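Local coordinates for prophenoloxidase b (Marsupenaeus japonicus, PDB 3WKY), which is the precursor of a phenoloxidase that, once activated, probably oxidises monophenols and o-diphenols at a type 3 dicopper centre, at residues 58-70 and 103-115. Sequence-based numbering, arbitrary orientation. Where two conformers were deposited one is given.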
loop_
_atom_site.group_PDB
_atom_site.type_symbol
_atom_site.label_atom_id
_atom_site.label_comp_id
_atom_site.label_asym_id
_atom_site.label_seq_id
_atom_site.Cartn_x
_atom_site.Cartn_y
_atom_site.Cartn_z
ATOM N N GLY A 58 20.025 -21.719 42.561
ATOM C CA GLY A 58 20.236 -21.497 41.143
ATOM C C GLY A 58 19.919 -20.065 40.742
ATOM O O GLY A 58 20.422 -19.121 41.351
ATOM N N SER A 59 19.065 -19.898 39.735
ATOM C CA SER A 59 18.737 -18.569 39.229
ATOM C C SER A 59 17.449 -18.017 39.834
ATOM O O SER A 59 16.967 -16.970 39.402
ATOM C CB SER A 59 18.601 -18.599 37.706
ATOM O OG SER A 59 17.494 -19.407 37.321
ATOM N N ALA A 60 16.899 -18.712 40.828
ATOM C CA ALA A 60 15.596 -18.340 41.395
ATOM C C ALA A 60 15.476 -16.876 41.816
ATOM O O ALA A 60 14.426 -16.253 41.642
ATOM C CB ALA A 60 15.237 -19.253 42.562
ATOM N N LEU A 61 16.552 -16.331 42.375
ATOM C CA LEU A 61 16.522 -14.977 42.924
ATOM C C LEU A 61 16.719 -13.895 41.865
ATOM O O LEU A 61 16.578 -12.711 42.158
ATOM C CB LEU A 61 17.589 -14.828 44.017
ATOM C CG LEU A 61 17.191 -15.110 45.468
ATOM C CD1 LEU A 61 16.362 -16.364 45.592
ATOM C CD2 LEU A 61 18.435 -15.216 46.347
ATOM N N SER A 62 17.051 -14.300 40.643
ATOM C CA SER A 62 17.340 -13.343 39.569
ATOM C C SER A 62 16.108 -12.595 39.045
ATOM O O SER A 62 16.242 -11.568 38.382
ATOM C CB SER A 62 18.044 -14.036 38.404
ATOM O OG SER A 62 17.155 -14.885 37.695
ATOM N N ILE A 63 14.914 -13.105 39.324
ATOM C CA ILE A 63 13.703 -12.423 38.875
ATOM C C ILE A 63 13.281 -11.404 39.925
ATOM O O ILE A 63 12.995 -11.765 41.065
ATOM C CB ILE A 63 12.540 -13.405 38.607
ATOM C CG1 ILE A 63 13.019 -14.590 37.762
ATOM C CG2 ILE A 63 11.362 -12.675 37.953
ATOM C CD1 ILE A 63 13.650 -14.223 36.440
ATOM N N PRO A 64 13.242 -10.121 39.542
ATOM C CA PRO A 64 12.903 -9.059 40.499
ATOM C C PRO A 64 11.451 -9.119 40.967
ATOM O O PRO A 64 10.573 -9.569 40.227
ATOM C CB PRO A 64 13.135 -7.771 39.692
ATOM C CG PRO A 64 12.992 -8.190 38.252
ATOM C CD PRO A 64 13.535 -9.600 38.195
ATOM N N GLU A 65 11.205 -8.674 42.195
ATOM C CA GLU A 65 9.847 -8.518 42.708
ATOM C C GLU A 65 9.108 -7.465 41.886
ATOM O O GLU A 65 9.733 -6.580 41.304
ATOM C CB GLU A 65 9.885 -8.089 44.184
ATOM C CG GLU A 65 8.511 -7.933 44.844
ATOM C CD GLU A 65 8.299 -6.558 45.466
ATOM O OE1 GLU A 65 9.252 -6.019 46.071
ATOM O OE2 GLU A 65 7.175 -6.018 45.353
ATOM N N GLY A 66 7.784 -7.548 41.840
ATOM C CA GLY A 66 6.993 -6.504 41.210
ATOM C C GLY A 66 6.618 -6.705 39.752
ATOM O O GLY A 66 6.121 -5.776 39.103
ATOM N N ILE A 67 6.866 -7.904 39.229
ATOM C CA ILE A 67 6.436 -8.253 37.877
ATOM C C ILE A 67 5.812 -9.643 37.924
ATOM O O ILE A 67 6.056 -10.398 38.873
ATOM C CB ILE A 67 7.602 -8.244 36.852
ATOM C CG1 ILE A 67 8.661 -9.286 37.211
ATOM C CG2 ILE A 67 8.219 -6.836 36.719
ATOM C CD1 ILE A 67 9.757 -9.434 36.159
ATOM N N PRO A 68 5.001 -9.985 36.911
ATOM C CA PRO A 68 4.421 -11.335 36.889
ATOM C C PRO A 68 5.456 -12.418 36.590
ATOM O O PRO A 68 6.581 -12.113 36.183
ATOM C CB PRO A 68 3.412 -11.263 35.729
ATOM C CG PRO A 68 3.124 -9.803 35.545
ATOM C CD PRO A 68 4.420 -9.114 35.871
ATOM N N PHE A 69 5.071 -13.681 36.799
ATOM C CA PHE A 69 5.818 -14.813 36.261
ATOM C C PHE A 69 5.457 -14.949 34.783
ATOM O O PHE A 69 4.302 -15.245 34.434
ATOM C CB PHE A 69 5.435 -16.105 37.011
ATOM C CG PHE A 69 5.839 -17.380 36.312
ATOM C CD1 PHE A 69 7.135 -17.572 35.863
ATOM C CD2 PHE A 69 4.915 -18.417 36.146
ATOM C CE1 PHE A 69 7.503 -18.748 35.224
ATOM C CE2 PHE A 69 5.279 -19.602 35.521
ATOM C CZ PHE A 69 6.570 -19.772 35.054
ATOM N N PHE A 70 6.441 -14.732 33.919
ATOM C CA PHE A 70 6.229 -14.822 32.482
ATOM C C PHE A 70 6.593 -16.219 32.001
ATOM O O PHE A 70 7.742 -16.502 31.642
ATOM C CB PHE A 70 7.039 -13.739 31.778
ATOM C CG PHE A 70 6.539 -12.355 32.059
ATOM C CD1 PHE A 70 5.190 -12.060 31.930
ATOM C CD2 PHE A 70 7.399 -11.367 32.506
ATOM C CE1 PHE A 70 4.712 -10.787 32.206
ATOM C CE2 PHE A 70 6.931 -10.096 32.779
ATOM C CZ PHE A 70 5.589 -9.808 32.634
ATOM N N VAL A 103 12.599 -18.499 52.241
ATOM C CA VAL A 103 12.903 -17.925 50.929
ATOM C C VAL A 103 11.833 -16.938 50.442
ATOM O O VAL A 103 12.087 -16.127 49.549
ATOM C CB VAL A 103 13.134 -19.036 49.873
ATOM C CG1 VAL A 103 11.809 -19.568 49.357
ATOM C CG2 VAL A 103 13.977 -18.521 48.731
ATOM N N LYS A 104 10.654 -16.999 51.052
ATOM C CA LYS A 104 9.487 -16.260 50.582
ATOM C C LYS A 104 9.700 -14.750 50.443
ATOM O O LYS A 104 9.202 -14.143 49.490
ATOM C CB LYS A 104 8.291 -16.534 51.490
ATOM C CG LYS A 104 7.023 -15.828 51.070
ATOM C CD LYS A 104 5.914 -16.082 52.067
ATOM C CE LYS A 104 4.562 -15.728 51.490
ATOM N NZ LYS A 104 4.242 -14.279 51.474
ATOM N N ASP A 105 10.435 -14.148 51.378
ATOM C CA ASP A 105 10.707 -12.707 51.326
ATOM C C ASP A 105 11.686 -12.306 50.225
ATOM O O ASP A 105 11.840 -11.122 49.931
ATOM C CB ASP A 105 11.275 -12.217 52.668
ATOM C CG ASP A 105 10.207 -12.007 53.721
ATOM O OD1 ASP A 105 9.083 -11.588 53.368
ATOM O OD2 ASP A 105 10.502 -12.249 54.913
ATOM N N HIS A 106 12.352 -13.287 49.626
ATOM C CA HIS A 106 13.490 -13.023 48.758
ATOM C C HIS A 106 13.264 -13.392 47.299
ATOM O O HIS A 106 14.147 -13.185 46.466
ATOM C CB HIS A 106 14.712 -13.766 49.292
ATOM C CG HIS A 106 14.991 -13.477 50.733
ATOM N ND1 HIS A 106 15.815 -12.449 51.138
ATOM C CD2 HIS A 106 14.520 -14.054 51.866
ATOM C CE1 HIS A 106 15.856 -12.417 52.459
ATOM N NE2 HIS A 106 15.078 -13.378 52.925
ATOM N N VAL A 107 12.089 -13.938 47.000
ATOM C CA VAL A 107 11.756 -14.357 45.641
ATOM C C VAL A 107 10.508 -13.647 45.144
ATOM O O VAL A 107 9.631 -13.281 45.935
ATOM C CB VAL A 107 11.518 -15.882 45.549
ATOM C CG1 VAL A 107 12.819 -16.642 45.694
ATOM C CG2 VAL A 107 10.527 -16.322 46.600
ATOM N N ASN A 108 10.445 -13.428 43.832
ATOM C CA ASN A 108 9.266 -12.891 43.166
ATOM C C ASN A 108 8.040 -13.721 43.587
ATOM O O ASN A 108 8.096 -14.949 43.589
ATOM C CB ASN A 108 9.512 -12.971 41.649
ATOM C CG ASN A 108 8.304 -12.592 40.837
ATOM O OD1 ASN A 108 7.342 -13.351 40.762
ATOM N ND2 ASN A 108 8.352 -11.419 40.199
ATOM N N SER A 109 6.943 -13.069 43.967
ATOM C CA SER A 109 5.832 -13.817 44.541
ATOM C C SER A 109 5.158 -14.756 43.544
ATOM O O SER A 109 4.751 -15.853 43.926
ATOM C CB SER A 109 4.816 -12.896 45.224
ATOM O OG SER A 109 4.407 -11.849 44.371
ATOM N N ALA A 110 5.058 -14.351 42.282
ATOM C CA ALA A 110 4.434 -15.215 41.276
ATOM C C ALA A 110 5.333 -16.403 40.939
ATOM O O ALA A 110 4.853 -17.517 40.717
ATOM C CB ALA A 110 4.061 -14.418 40.015
ATOM N N VAL A 111 6.639 -16.165 40.911
ATOM C CA VAL A 111 7.609 -17.235 40.726
ATOM C C VAL A 111 7.522 -18.208 41.911
ATOM O O VAL A 111 7.551 -19.430 41.729
ATOM C CB VAL A 111 9.039 -16.667 40.570
ATOM C CG1 VAL A 111 10.099 -17.765 40.723
ATOM C CG2 VAL A 111 9.185 -15.965 39.212
ATOM N N PHE A 112 7.367 -17.662 43.114
ATOM C CA PHE A 112 7.201 -18.480 44.325
ATOM C C PHE A 112 5.978 -19.397 44.220
ATOM O O PHE A 112 6.082 -20.618 44.417
ATOM C CB PHE A 112 7.094 -17.569 45.554
ATOM C CG PHE A 112 6.886 -18.307 46.851
ATOM C CD1 PHE A 112 7.961 -18.892 47.511
ATOM C CD2 PHE A 112 5.620 -18.404 47.415
ATOM C CE1 PHE A 112 7.777 -19.562 48.710
ATOM C CE2 PHE A 112 5.425 -19.081 48.613
ATOM C CZ PHE A 112 6.507 -19.661 49.260
ATOM N N LEU A 113 4.825 -18.809 43.905
ATOM C CA LEU A 113 3.588 -19.563 43.715
ATOM C C LEU A 113 3.679 -20.624 42.627
ATOM O O LEU A 113 3.195 -21.744 42.812
ATOM C CB LEU A 113 2.415 -18.620 43.425
ATOM C CG LEU A 113 1.988 -17.769 44.614
ATOM C CD1 LEU A 113 0.897 -16.809 44.214
ATOM C CD2 LEU A 113 1.516 -18.683 45.753
ATOM N N ALA A 114 4.284 -20.282 41.493
ATOM C CA ALA A 114 4.414 -21.242 40.392
ATOM C C ALA A 114 5.245 -22.444 40.826
ATOM O O ALA A 114 4.867 -23.594 40.590
ATOM C CB ALA A 114 5.039 -20.574 39.169
ATOM N N ALA A 115 6.377 -22.168 41.469
ATOM C CA ALA A 115 7.257 -23.217 41.984
ATOM C C ALA A 115 6.533 -24.133 42.983
ATOM O O ALA A 115 6.730 -25.358 42.973
ATOM C CB ALA A 115 8.517 -22.590 42.623
HETATM O O HOH W 1 12.727 -14.123 42.419
HETATM O O HOH W 2 13.984 -11.397 43.737
HETATM O O HOH W 3 6.426 -9.894 43.498
HETATM O O HOH W 4 5.031 -11.301 41.344
#
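His106 offers the loop 58-70 its backbone carbonyl, against which CG of Leu61 rests, while its imidazole turns elsewhere and NE2 is bonded to Thr47 O. The branched leucine also reaches Val107, its CD1 lying 3.6 Å from Val107 CG1, two branched aliphatic ends suited to van der Waals packing beside the hydrated backbone. Beside them a water accepts from Asn108 N and lies within bonding distance of Ala60 O and Ile63 O, bridging backbones that have no direct hydrogen bond to each other here.

Asn108 then works in two directions at once. With CG anti to the backbone N (chi1 173°), its amide reaches into the bend of the loop, where ND2 donates one N-H to Pro64 O at 2.9 Å and the other to Ile67 O at 2.8 Å. Both bonds are nearly straight, and both acceptors lie almost in the amide plane, which fixes its rotation. OD1 meanwhile accepts from Val111 N at 2.9 Å, making Asn108 the N-cap of helix 109-122. The helix start is thus tied to the loop leading into helix 74-89, within the all-alpha domain of the hemocyanin family. An aspartate in its place could still cap the helix, but would probably cost the carbonyls of Pro64 and Ile67 their amide donor, Ile67 O keeping a water, and set the bend free to shift.

Past the cap, Ala110 and Ala114, with only a methyl each, let the loop and the Phe69 ring lie close to the helix. Ala110 CB sits 3.7 Å from Phe69 CB and 3.5 Å from Phe69 N, so the small methyl suits the close approach of the backbone. Val111 CG2 touches Ile63 CG2, the two side chains crossing at about a right angle, and also approaches the Phe69 ring obliquely. One turn beyond Ala110, Ala114 CB packs 3.7 Å from Phe69 CD2; the Phe69 side chain also touches Val80 of helix 74-89.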